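Local structure of UPF0067 GAF domain-containing protein YKL069W (Saccharomyces cerevisiae, 3KO6) at residues 60-65 against 150-155. The protein reduces the R-form of free methionine sulfoxide to methionine in a thioredoxin-dependent reaction and takes part in protection against oxidative stress. Sequence-based numbering, arbitrary orientation.
With SME (methionine sulfoxide), chain C.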
# COMPACT_ATOMS: atom_id res chain seq x y z
N LEU A 60 -9.64 -5.27 15.85
CA LEU A 60 -9.22 -5.40 17.25
C LEU A 60 -9.52 -4.17 18.10
O LEU A 60 -9.25 -4.17 19.31
CB LEU A 60 -7.72 -5.73 17.33
CG LEU A 60 -7.35 -7.19 17.06
CD1 LEU A 60 -5.83 -7.38 16.95
CD2 LEU A 60 -7.93 -8.11 18.11
N ALA A 61 -10.09 -3.14 17.47
CA ALA A 61 -10.35 -1.82 18.08
C ALA A 61 -9.07 -1.08 18.50
O ALA A 61 -9.11 -0.23 19.39
CB ALA A 61 -11.35 -1.93 19.23
N VAL A 62 -7.95 -1.40 17.87
CA VAL A 62 -6.72 -0.62 18.06
C VAL A 62 -6.71 0.57 17.09
O VAL A 62 -6.84 0.40 15.88
CB VAL A 62 -5.45 -1.47 17.89
CG1 VAL A 62 -4.20 -0.61 18.05
CG2 VAL A 62 -5.45 -2.62 18.90
N ASP A 63 -6.57 1.78 17.63
CA ASP A 63 -6.62 2.98 16.80
C ASP A 63 -5.31 3.20 16.01
O ASP A 63 -4.55 4.13 16.28
CB ASP A 63 -6.99 4.19 17.66
CG ASP A 63 -7.57 5.32 16.83
OD1 ASP A 63 -7.80 5.09 15.62
OD2 ASP A 63 -7.81 6.42 17.39
N ILE A 64 -5.07 2.35 15.02
CA ILE A 64 -3.85 2.44 14.21
C ILE A 64 -3.97 3.50 13.14
O ILE A 64 -5.09 3.83 12.70
CB ILE A 64 -3.46 1.07 13.59
CG1 ILE A 64 -4.53 0.55 12.64
CG2 ILE A 64 -3.19 0.04 14.69
CD1 ILE A 64 -4.00 -0.51 11.70
N ASN A 65 -2.83 4.07 12.74
CA ASN A 65 -2.79 5.10 11.69
C ASN A 65 -1.84 4.74 10.56
O ASN A 65 -1.88 5.38 9.51
CB ASN A 65 -2.44 6.49 12.24
CG ASN A 65 -1.13 6.50 13.02
OD1 ASN A 65 -0.89 5.64 13.86
ND2 ASN A 65 -0.29 7.50 12.76
N ILE A 150 4.06 -0.78 12.42
CA ILE A 150 2.68 -0.36 12.74
C ILE A 150 2.70 0.82 13.70
O ILE A 150 3.41 0.79 14.72
CB ILE A 150 1.84 -1.49 13.40
CG1 ILE A 150 2.09 -2.86 12.73
CG2 ILE A 150 0.34 -1.12 13.41
CD1 ILE A 150 1.23 -4.02 13.31
N ASP A 151 1.91 1.85 13.39
CA ASP A 151 1.76 3.01 14.26
C ASP A 151 0.37 3.09 14.87
O ASP A 151 -0.64 2.78 14.21
CB ASP A 151 1.98 4.29 13.46
CG ASP A 151 3.39 4.42 12.95
OD1 ASP A 151 4.29 3.66 13.35
OD2 ASP A 151 3.61 5.32 12.13
N CYS A 152 0.29 3.58 16.10
CA CYS A 152 -0.97 3.71 16.80
C CYS A 152 -1.16 5.13 17.32
O CYS A 152 -0.19 5.76 17.78
CB CYS A 152 -1.03 2.71 17.94
SG CYS A 152 -2.57 2.70 18.87
N LEU A 153 -2.40 5.62 17.27
CA LEU A 153 -2.73 6.97 17.70
C LEU A 153 -2.86 7.11 19.22
O LEU A 153 -3.01 8.22 19.74
CB LEU A 153 -4.01 7.45 16.99
CG LEU A 153 -3.93 7.72 15.48
CD1 LEU A 153 -5.25 8.18 14.94
CD2 LEU A 153 -2.85 8.75 15.16
N ASP A 154 -2.81 5.98 19.92
CA ASP A 154 -2.84 5.95 21.39
C ASP A 154 -1.48 5.51 21.93
O ASP A 154 -0.69 4.89 21.21
CB ASP A 154 -3.93 5.00 21.90
CG ASP A 154 -5.34 5.58 21.73
OD1 ASP A 154 -5.53 6.80 21.93
OD2 ASP A 154 -6.28 4.80 21.42
N TYR A 155 -1.20 5.85 23.19
CA TYR A 155 -0.03 5.34 23.90
C TYR A 155 -0.20 3.85 24.21
O TYR A 155 -1.33 3.36 24.31
CB TYR A 155 0.17 6.08 25.23
CG TYR A 155 0.45 7.55 25.12
CD1 TYR A 155 -0.43 8.48 25.68
CD2 TYR A 155 1.59 8.03 24.49
CE1 TYR A 155 -0.18 9.85 25.59
CE2 TYR A 155 1.85 9.40 24.38
CZ TYR A 155 0.97 10.30 24.94
OH TYR A 155 1.23 11.65 24.85
N SME C . 8.56 5.00 8.93
CA SME C . 8.03 5.01 10.31
CB SME C . 9.00 5.81 11.17
CG SME C . 9.08 5.27 12.61
S SME C . 10.68 4.99 13.13
OE SME C . 11.67 5.04 12.03
CE SME C . 11.05 6.15 14.33
C SME C . 6.62 5.53 10.38
O SME C . 6.09 5.80 11.46
OXT SME C . 5.90 5.76 9.33
O HOH W 1 -5.65 2.13 20.59
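Ile64 and Cys152 form an antiparallel, non-hydrogen-bonded pair where strand 64-72 begins and strand 144-152 ends, two neighbouring strands in the middle of the GAF-domain sheet. Backbone bonds flank this pair. On one side Leu153 N donates to Asp63 O (2.8 Å); on the other Asn65 N reaches Asp151 O (2.9 Å). An inverse gamma turn centred on Asp63 leads the chain from helix 42-59 into this register.

Apolar contacts gather on the face that carries Ile64, Ile150 and Cys152. It packs against helix 42-59 through Ile64 and Ile150, whose CG2 methyls meet at 3.9 Å, both residues also touching Tyr57. Val62 lays CG1 against Cys152 SG (3.8 Å), a sulfur that also accepts a bond from Asp154 N. Past the strand end, Leu153 spreads its CD2 methyl against Asn65 CG (3.5 Å), while its CD1 skirts the Asp63 carboxylate.

The polar contacts centre on Asn65. With CG set between the backbone N and the carbonyl carbon (chi1 55°), OD1 turns to the backbone and CB of Asp151, and ND2 binds Thr129 and Asp126. Were an alanine to replace Asn65, those two residues would probably lose the amide donor they share, and a gap would be likely to open beside Leu153. Water 1 links Asp63 N to Asp154 OD2.

Asp151 OD2 lies 2.6 Å from atom O of the bound methionine sulfoxide carboxylate. The chemistry is consistent with second-shell support, in which the backbone pairing and the packing of Asn65 probably hold the strand end that brings Asp151 to the ligand.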